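Local coordinates for putative molybdenum cofactor biosynthesis protein (PDB 2G2C), which probably takes part in molybdenum cofactor biosynthesis through a probable molybdopterin-binding domain, although its exact function is not established, at residues E89-A92 with S93-T97; T97-E100 with G101-Q104; E53-D56 with T57-A61; I62-A65 with L66-A70. All blocks are in the same frame, centred on the assembly; numbering follows the deposited sequence. Where two conformers were deposited one is given.

Interactions 3 and 4 share helix 55-67: interaction 3 begins it and interaction 4 ends it at a Schellman motif. Interaction 1 closes helix 87-92 and packs against both. Ala90 meets Val58 and Val59, while Phe94 reaches Ile62 and Leu66. Interaction 2 continues from interaction 1 through the shared Thr97 and starts helix 100-109. Its centre is about 22 Å from the centres of interactions 3 and 4. Interactions 1 and 4 are partly buried, whereas 2 and 3 lie at the surface. All four have backbone helix or turn bonds. Interaction 2 adds a salt bridge, interaction 3 a CH-pi contact, interaction 1 a serine hydroxyl bond and interaction 4 apolar packing.

Interaction 1 of 4, residues E89-A92 with S93-T97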
loop_
_atom_site.group_PDB
_atom_site.type_symbol
_atom_site.label_atom_id
_atom_site.label_comp_id
_atom_site.label_asym_id
_atom_site.label_seq_id
_atom_site.Cartn_x
_atom_site.Cartn_y
_atom_site.Cartn_z
ATOM N N GLU A 89 6.484 -6.686 -7.455
ATOM C CA GLU A 89 7.936 -6.878 -7.600
ATOM C C GLU A 89 8.685 -5.666 -6.993
ATOM O O GLU A 89 9.657 -5.814 -6.231
ATOM C CB GLU A 89 8.342 -7.052 -9.078
ATOM C CG GLU A 89 7.853 -8.378 -9.725
ATOM C CD GLU A 89 6.361 -8.399 -10.193
ATOM O OE1 GLU A 89 5.546 -7.490 -9.873
ATOM O OE2 GLU A 89 6.024 -9.361 -10.920
ATOM N N ALA A 90 8.219 -4.469 -7.345
ATOM C CA ALA A 90 8.837 -3.258 -6.805
ATOM C C ALA A 90 8.745 -3.270 -5.260
ATOM O O ALA A 90 9.701 -2.960 -4.532
ATOM C CB ALA A 90 8.160 -1.981 -7.403
ATOM N N THR A 91 7.578 -3.633 -4.752
ATOM C CA THR A 91 7.377 -3.649 -3.324
ATOM C C THR A 91 8.299 -4.657 -2.629
ATOM O O THR A 91 8.891 -4.352 -1.582
ATOM C CB THR A 91 5.903 -3.935 -2.999
ATOM O OG1 THR A 91 5.090 -2.909 -3.586
ATOM C CG2 THR A 91 5.670 -4.019 -1.443
ATOM N N ALA A 92 8.404 -5.858 -3.204
ATOM C CA ALA A 92 9.179 -6.943 -2.609
ATOM C C ALA A 92 10.629 -6.494 -2.391
ATOM O O ALA A 92 11.308 -6.985 -1.446
ATOM C CB ALA A 92 9.144 -8.141 -3.507
ATOM N N SER A 93 11.106 -5.577 -3.250
ATOM C CA SER A 93 12.527 -5.143 -3.132
ATOM C C SER A 93 12.818 -4.465 -1.796
ATOM O O SER A 93 14.015 -4.370 -1.415
ATOM C CB SER A 93 12.943 -4.226 -4.292
ATOM O OG SER A 93 12.380 -2.931 -4.181
ATOM N N PHE A 94 11.763 -4.010 -1.087
ATOM C CA PHE A 94 11.887 -3.299 0.186
ATOM C C PHE A 94 11.571 -4.187 1.385
ATOM O O PHE A 94 11.751 -3.757 2.524
ATOM C CB PHE A 94 10.904 -2.142 0.258
ATOM C CG PHE A 94 11.170 -1.080 -0.763
ATOM C CD1 PHE A 94 12.079 -0.045 -0.482
ATOM C CD2 PHE A 94 10.570 -1.133 -2.025
ATOM C CE1 PHE A 94 12.333 0.957 -1.426
ATOM C CE2 PHE A 94 10.841 -0.130 -2.996
ATOM C CZ PHE A 94 11.711 0.911 -2.686
ATOM N N ILE A 95 10.998 -5.369 1.143
ATOM C CA ILE A 95 10.406 -6.114 2.264
ATOM C C ILE A 95 11.444 -6.913 3.020
ATOM O O ILE A 95 12.254 -7.663 2.426
ATOM C CB ILE A 95 9.257 -7.029 1.746
ATOM C CG1 ILE A 95 8.118 -6.158 1.163
ATOM C CG2 ILE A 95 8.815 -8.018 2.816
ATOM C CD1 ILE A 95 7.626 -5.072 2.134
ATOM N N HIS A 96 11.381 -6.756 4.338
ATOM C CA HIS A 96 12.200 -7.517 5.273
ATOM C C HIS A 96 11.464 -8.801 5.657
ATOM O O HIS A 96 12.050 -9.882 5.667
ATOM C CB HIS A 96 12.482 -6.642 6.515
ATOM C CG HIS A 96 13.252 -7.332 7.608
ATOM N ND1 HIS A 96 12.707 -8.335 8.385
ATOM C CD2 HIS A 96 14.488 -7.089 8.123
ATOM C CE1 HIS A 96 13.605 -8.741 9.274
ATOM N NE2 HIS A 96 14.699 -8.003 9.128
ATOM N N THR A 97 10.184 -8.648 6.023
ATOM C CA THR A 97 9.353 -9.775 6.438
ATOM C C THR A 97 7.981 -9.624 5.812
ATOM O O THR A 97 7.339 -8.571 5.945
ATOM C CB THR A 97 9.174 -9.780 7.987
ATOM O OG1 THR A 97 10.455 -9.901 8.637
ATOM C CG2 THR A 97 8.238 -10.900 8.466
HETATM O O HOH W 1 13.698 -7.783 -0.210
#
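Ser93 folds back on Ala90 where helix 87-92 ends, and a type I beta turn from Ala92 to Ile95 carries the chain onward. The close packing gathers round two helix carbonyls. Ala90 O accepts from both Ser93 N and Ser93 OG, the hydroxyl being the nearer at 2.7 Å. Ser93 OG lies between its own backbone N and carbonyl carbon (chi1 73°), and this places it over the last helical turn. The Phe94 ring presents its edge to the same region: its CD2 is 3.2 Å from Ala90 O, and Thr91 O lies in the ring plane. Phe94 N also donates to Thr91 O at 2.9 Å, with a fairly straight bond of 162°. Next to it, Ile95 CG1 packs 3.4 Å from Thr91 O and 4.2 Å from the Thr91 CG2 methyl. Thr91 and Ile95 both rest on Ile123, and Thr91 OG1 is hydrogen-bonded to Thr87 O and Asn138 ND2. Helix 55-67 lies against Ala90 and Thr91.

Past the turn, His96 and Thr97 both face Val126 in a classic beta bulge. The looser, water-bridged side begins at Ala92 O. This atom takes the turn bond from Ile95 N and also accepts from water 1. The water donates to two carbonyls, Ala92 O at 2.8 Å and Ile95 O at 3.0 Å.

Interaction 2 of 4, residues T97-E100 with G101-Q104; sequences TRCE and GLEQ
Glu103 reaches back to Arg98 across the start of helix 100-109, where Cys99 holds the N-cap position between strand 97-98 and the helix. Its side chain can be followed outward. CB lies 3.4 Å from Glu100 O. CG, set beside the backbone N by chi1 of -58°, passes 3.6 Å from Cys99 O. From there the chain runs extended, and CD comes to the edge of the Arg98 guanidinium, in its plane. The two oxygens then divide between two nitrogens. Glu103 OE1 takes Arg98 NH2 at 2.9 Å, and Glu103 OE2 takes Arg98 NE at 2.8 Å. Each oxygen uses its syn lone pair. NE and NH2 thus grip the carboxylate side-on in a salt bridge. The planes are 13° apart, and the paired bonds should limit rotation of both groups. Arg98 bends at chi2 and chi3, which turns its NE and NH2 edge toward the carboxylate. Glu103 OE2 has a second partner in the backbone N of Val124, which ties the helix to the neighbouring strand 124-126.

The Glu100 carboxylate carbon stands over one face of the guanidinium, displaced toward its rim. At the helix start, Cys99 CB packs against Leu102 CD1. Glu103 N donates to Cys99 O, the first full helical bond after the N-cap. One residue on, Gln104 N donates to Glu100 O at 2.9 Å.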
loop_
_atom_site.group_PDB
_atom_site.type_symbol
_atom_site.label_atom_id
_atom_site.label_comp_id
_atom_site.label_asym_id
_atom_site.label_seq_id
_atom_site.Cartn_x
_atom_site.Cartn_y
_atom_site.Cartn_z
ATOM N N THR A 97 10.184 -8.648 6.023
ATOM C CA THR A 97 9.353 -9.775 6.438
ATOM C C THR A 97 7.981 -9.624 5.812
ATOM O O THR A 97 7.339 -8.571 5.945
ATOM C CB THR A 97 9.174 -9.780 7.987
ATOM O OG1 THR A 97 10.455 -9.901 8.637
ATOM C CG2 THR A 97 8.238 -10.900 8.466
ATOM N N ARG A 98 7.565 -10.663 5.105
ATOM C CA ARG A 98 6.246 -10.681 4.486
ATOM C C ARG A 98 5.184 -11.040 5.511
ATOM O O ARG A 98 5.473 -11.708 6.537
ATOM C CB ARG A 98 6.227 -11.727 3.373
ATOM C CG ARG A 98 6.942 -11.289 2.153
ATOM C CD ARG A 98 6.009 -10.481 1.225
ATOM N NE ARG A 98 4.934 -11.317 0.691
ATOM C CZ ARG A 98 5.069 -12.200 -0.298
ATOM N NH1 ARG A 98 6.258 -12.401 -0.889
ATOM N NH2 ARG A 98 4.013 -12.892 -0.712
ATOM N N CYS A 99 3.960 -10.565 5.268
ATOM C CA CYS A 99 2.818 -10.940 6.100
ATOM C C CYS A 99 1.863 -11.760 5.246
ATOM O O CYS A 99 0.792 -11.276 4.841
ATOM C CB CYS A 99 2.110 -9.693 6.635
ATOM S SG CYS A 99 3.157 -8.639 7.637
ATOM N N GLU A 100 2.287 -12.978 4.926
ATOM C CA GLU A 100 1.532 -13.797 3.958
ATOM C C GLU A 100 0.158 -14.222 4.462
ATOM O O GLU A 100 -0.759 -14.378 3.655
ATOM C CB GLU A 100 2.353 -15.002 3.489
ATOM C CG GLU A 100 3.576 -14.504 2.762
ATOM C CD GLU A 100 4.399 -15.583 2.156
ATOM O OE1 GLU A 100 3.823 -16.486 1.486
ATOM O OE2 GLU A 100 5.638 -15.483 2.342
ATOM N N GLY A 101 0.022 -14.347 5.788
ATOM C CA GLY A 101 -1.274 -14.613 6.446
ATOM C C GLY A 101 -2.254 -13.498 6.097
ATOM O O GLY A 101 -3.409 -13.747 5.787
ATOM N N LEU A 102 -1.807 -12.241 6.175
ATOM C CA LEU A 102 -2.704 -11.133 5.841
ATOM C C LEU A 102 -3.097 -11.165 4.353
ATOM O O LEU A 102 -4.271 -10.946 4.007
ATOM C CB LEU A 102 -2.072 -9.793 6.212
ATOM C CG LEU A 102 -1.801 -9.556 7.715
ATOM C CD1 LEU A 102 -1.141 -8.179 8.004
ATOM C CD2 LEU A 102 -3.054 -9.722 8.531
ATOM N N GLU A 103 -2.127 -11.413 3.461
ATOM C CA GLU A 103 -2.454 -11.613 2.057
ATOM C C GLU A 103 -3.523 -12.680 1.870
ATOM O O GLU A 103 -4.434 -12.539 1.064
ATOM C CB GLU A 103 -1.212 -12.059 1.260
ATOM C CG GLU A 103 -0.095 -11.017 1.381
ATOM C CD GLU A 103 1.217 -11.432 0.774
ATOM O OE1 GLU A 103 1.251 -12.464 0.065
ATOM O OE2 GLU A 103 2.213 -10.704 1.022
ATOM N N GLN A 104 -3.344 -13.786 2.570
ATOM C CA GLN A 104 -4.274 -14.902 2.478
ATOM C C GLN A 104 -5.658 -14.510 2.993
ATOM O O GLN A 104 -6.676 -14.897 2.375
ATOM C CB GLN A 104 -3.697 -16.127 3.208
ATOM C CG GLN A 104 -2.482 -16.657 2.449
ATOM C CD GLN A 104 -1.797 -17.763 3.187
ATOM O OE1 GLN A 104 -2.428 -18.455 3.996
ATOM N NE2 GLN A 104 -0.505 -17.970 2.895
#

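Interaction 3 of 4, residues E53-D56 with T57-A61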
loop_
_atom_site.group_PDB
_atom_site.type_symbol
_atom_site.label_atom_id
_atom_site.label_comp_id
_atom_site.label_asym_id
_atom_site.label_seq_id
_atom_site.Cartn_x
_atom_site.Cartn_y
_atom_site.Cartn_z
ATOM N N GLU A 53 2.449 2.991 -14.447
ATOM C CA GLU A 53 2.822 1.613 -14.134
ATOM C C GLU A 53 4.293 1.347 -14.366
ATOM O O GLU A 53 4.918 1.953 -15.234
ATOM C CB GLU A 53 2.017 0.650 -14.996
ATOM C CG GLU A 53 0.585 0.795 -14.688
ATOM C CD GLU A 53 -0.042 -0.471 -14.217
ATOM O OE1 GLU A 53 0.698 -1.291 -13.588
ATOM O OE2 GLU A 53 -1.266 -0.626 -14.470
ATOM N N GLY A 54 4.849 0.407 -13.620
ATOM C CA GLY A 54 6.196 -0.071 -13.902
ATOM C C GLY A 54 6.962 -0.346 -12.618
ATOM O O GLY A 54 6.562 0.084 -11.533
ATOM N N TYR A 55 8.111 -1.003 -12.748
ATOM C CA TYR A 55 8.976 -1.272 -11.627
ATOM C C TYR A 55 9.644 0.030 -11.142
ATOM O O TYR A 55 9.582 0.382 -9.939
ATOM C CB TYR A 55 10.017 -2.279 -12.060
ATOM C CG TYR A 55 10.879 -2.797 -10.941
ATOM C CD1 TYR A 55 10.550 -3.999 -10.272
ATOM C CD2 TYR A 55 12.051 -2.120 -10.566
ATOM C CE1 TYR A 55 11.356 -4.504 -9.261
ATOM C CE2 TYR A 55 12.874 -2.610 -9.564
ATOM C CZ TYR A 55 12.532 -3.818 -8.911
ATOM O OH TYR A 55 13.355 -4.302 -7.905
ATOM N N ASP A 56 10.296 0.750 -12.053
ATOM C CA ASP A 56 11.080 1.900 -11.624
ATOM C C ASP A 56 10.232 3.002 -10.986
ATOM O O ASP A 56 10.641 3.618 -10.002
ATOM C CB ASP A 56 11.874 2.439 -12.802
ATOM C CG ASP A 56 12.673 1.342 -13.514
ATOM O OD1 ASP A 56 13.869 1.178 -13.174
ATOM O OD2 ASP A 56 12.097 0.647 -14.382
ATOM N N THR A 57 9.065 3.249 -11.562
ATOM C CA THR A 57 8.186 4.299 -11.035
ATOM C C THR A 57 7.688 3.960 -9.624
ATOM O O THR A 57 7.645 4.819 -8.723
ATOM C CB THR A 57 6.995 4.523 -11.941
ATOM O OG1 THR A 57 6.418 3.258 -12.281
ATOM C CG2 THR A 57 7.504 5.259 -13.193
ATOM N N VAL A 58 7.298 2.699 -9.419
ATOM C CA VAL A 58 6.816 2.308 -8.078
ATOM C C VAL A 58 7.963 2.291 -7.047
ATOM O O VAL A 58 7.842 2.818 -5.937
ATOM C CB VAL A 58 6.047 0.990 -8.150
ATOM C CG1 VAL A 58 5.648 0.491 -6.763
ATOM C CG2 VAL A 58 4.822 1.169 -9.045
ATOM N N VAL A 59 9.115 1.726 -7.442
ATOM C CA VAL A 59 10.291 1.795 -6.564
ATOM C C VAL A 59 10.616 3.218 -6.137
ATOM O O VAL A 59 10.870 3.462 -4.955
ATOM C CB VAL A 59 11.572 1.151 -7.204
ATOM C CG1 VAL A 59 12.845 1.502 -6.361
ATOM C CG2 VAL A 59 11.385 -0.338 -7.320
ATOM N N GLU A 60 10.622 4.149 -7.097
ATOM C CA GLU A 60 10.967 5.539 -6.759
ATOM C C GLU A 60 9.948 6.107 -5.779
ATOM O O GLU A 60 10.305 6.771 -4.817
ATOM C CB GLU A 60 11.009 6.388 -8.015
ATOM C CG GLU A 60 11.298 7.820 -7.763
ATOM C CD GLU A 60 11.309 8.628 -9.045
ATOM O OE1 GLU A 60 10.412 8.430 -9.935
ATOM O OE2 GLU A 60 12.229 9.465 -9.168
ATOM N N ALA A 61 8.661 5.859 -6.039
ATOM C CA ALA A 61 7.615 6.357 -5.138
ATOM C C ALA A 61 7.698 5.780 -3.712
ATOM O O ALA A 61 7.493 6.501 -2.721
ATOM C CB ALA A 61 6.242 6.117 -5.751
#
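Helical i to i+4 bonds join the two segments at the start of helix 55-67: Val59 N to Tyr55 O at 2.9 Å, and Glu60 N to Asp56 O at 3.0 Å. The bond before them, from Val58 N to Gly54 O, is weak. Gly54, at the N-cap position, has a phi of 142°, a backbone shape that calls for glycine because of the nearby carbonyl O of Glu53.

Tyr55 and Val59 make the main side-chain contact. Val59 CG2 sits over one face of the tyrosine ring in a CH-pi contact, 4.0 Å from the ring centroid. Among the ring atoms the methyl is nearest Tyr55 CE2, at 3.5 Å, so it lies toward one side of the ring. Tyr55 CG is anti to the backbone N (chi1 -172°), which brings the ring alongside the next helical turn. The same methyl is 3.3 Å from Tyr55 O, so one group closes on both the ring and the backbone of a single residue. Both residues also meet helix 87-92, Tyr55 through Glu89 and Val59 through Ala90.

Two other side chains line the first turn. Val58 CG2 packs 3.2 Å from Gly54 O, and Val58 is buried against Val13. Thr57 turns its OG1 back toward the loop, where it bonds to Pro52 O.

This first turn, with glycine at the N-cap position, opens the helix of a beta-alpha-beta crossover from strand 42-51 to the parallel strand 72-76.

Interaction 4 of 4, residues I62-A65 with L66-A70; sequences IATA and LKQGA
The flat amide of Gln68 has the Thr64 methyl on one side of its plane: Thr64 CG2 stands above NE2, 3.6 Å from it. The two side chains run side by side and point the same way. Gln68 CG lies 3.2 Å from Thr64 O, so the extended chain starts close against the helix backbone. Gln68 also touches Ile46. The hydroxyl of Thr64 is held elsewhere: OG1 bonds to Glu60 O, and water 2 donates to it. The same water accepts a weak bond from Lys67 NZ.

On the buried side Ile62 and Leu66 also lie side by side. Ile62 CG2 meets Leu66 CD1 at 3.8 Å. Ile62 CG2 is anti to the backbone N, beside the carbonyl carbon, and this branch faces the next turn while the CG1 arm leads away. Phe94 packs on both residues from a loop, and Ile73 of strand 72-76 touches Leu66.

Helix 55-67 ends here in a Schellman motif. Gly69 takes a positive phi of 100°, and its N bonds back to Leu66 O. The second bond of the motif runs from Ala70 N to Ala65 O at 3.0 Å. Upstream, Leu66 N still donates to Ile62 O at 2.9 Å in ordinary helical fashion, and Lys67 N to Ala63 O.

Beyond the turn the chain heads toward strand 72-76. Ala70 folds against the last turn, with its CB 3.3 Å from Ala65 O and 4.2 Å from Ala65 CB. Both alanines press on Ala9 of strand 5-13.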
loop_
_atom_site.group_PDB
_atom_site.type_symbol
_atom_site.label_atom_id
_atom_site.label_comp_id
_atom_site.label_asym_id
_atom_site.label_seq_id
_atom_site.Cartn_x
_atom_site.Cartn_y
_atom_site.Cartn_z
ATOM N N ILE A 62 7.976 4.465 -3.603
ATOM C CA ILE A 62 8.094 3.878 -2.281
ATOM C C ILE A 62 9.327 4.396 -1.532
ATOM O O ILE A 62 9.239 4.735 -0.341
ATOM C CB ILE A 62 8.132 2.334 -2.363
ATOM C CG1 ILE A 62 6.772 1.802 -2.876
ATOM C CG2 ILE A 62 8.433 1.754 -1.015
ATOM C CD1 ILE A 62 6.735 0.257 -3.127
ATOM N N ALA A 63 10.478 4.413 -2.215
ATOM C CA ALA A 63 11.722 4.848 -1.587
ATOM C C ALA A 63 11.556 6.316 -1.121
ATOM O O ALA A 63 11.999 6.694 -0.028
ATOM C CB ALA A 63 12.870 4.750 -2.564
ATOM N N THR A 64 10.924 7.146 -1.952
ATOM C CA THR A 64 10.676 8.536 -1.567
ATOM C C THR A 64 9.794 8.634 -0.310
ATOM O O THR A 64 10.084 9.390 0.634
ATOM C CB THR A 64 10.061 9.318 -2.737
ATOM O OG1 THR A 64 11.034 9.424 -3.791
ATOM C CG2 THR A 64 9.642 10.686 -2.274
ATOM N N ALA A 65 8.693 7.880 -0.298
ATOM C CA ALA A 65 7.841 7.935 0.886
ATOM C C ALA A 65 8.574 7.469 2.152
ATOM O O ALA A 65 8.426 8.068 3.227
ATOM C CB ALA A 65 6.592 7.119 0.673
ATOM N N LEU A 66 9.361 6.393 2.043
ATOM C CA LEU A 66 10.133 5.909 3.194
ATOM C C LEU A 66 11.116 6.994 3.682
ATOM O O LEU A 66 11.272 7.171 4.867
ATOM C CB LEU A 66 10.892 4.635 2.846
ATOM C CG LEU A 66 9.986 3.415 2.602
ATOM C CD1 LEU A 66 10.835 2.326 1.929
ATOM C CD2 LEU A 66 9.376 2.858 3.890
ATOM N N LYS A 67 11.800 7.652 2.757
ATOM C CA LYS A 67 12.764 8.720 3.104
ATOM C C LYS A 67 12.073 9.852 3.850
ATOM O O LYS A 67 12.650 10.492 4.760
ATOM C CB LYS A 67 13.415 9.250 1.835
ATOM C CG LYS A 67 14.561 8.376 1.330
ATOM C CD LYS A 67 15.211 8.916 0.046
ATOM C CE LYS A 67 15.538 10.380 0.115
ATOM N NZ LYS A 67 16.231 10.777 -1.159
ATOM N N GLN A 68 10.823 10.117 3.451
ATOM C CA GLN A 68 10.059 11.215 4.069
ATOM C C GLN A 68 9.509 10.819 5.439
ATOM O O GLN A 68 8.930 11.658 6.157
ATOM C CB GLN A 68 8.966 11.685 3.124
ATOM C CG GLN A 68 9.600 12.284 1.849
ATOM C CD GLN A 68 8.654 13.009 0.917
ATOM O OE1 GLN A 68 7.436 13.074 1.139
ATOM N NE2 GLN A 68 9.225 13.569 -0.162
ATOM N N GLY A 69 9.723 9.565 5.825
ATOM C CA GLY A 69 9.335 9.107 7.148
ATOM C C GLY A 69 8.024 8.328 7.195
ATOM O O GLY A 69 7.510 8.052 8.292
ATOM N N ALA A 70 7.438 8.003 6.033
ATOM C CA ALA A 70 6.193 7.206 6.100
ATOM C C ALA A 70 6.439 5.831 6.717
ATOM O O ALA A 70 7.415 5.136 6.382
ATOM C CB ALA A 70 5.610 7.049 4.720
HETATM O O HOH W 2 13.314 11.070 -2.924
#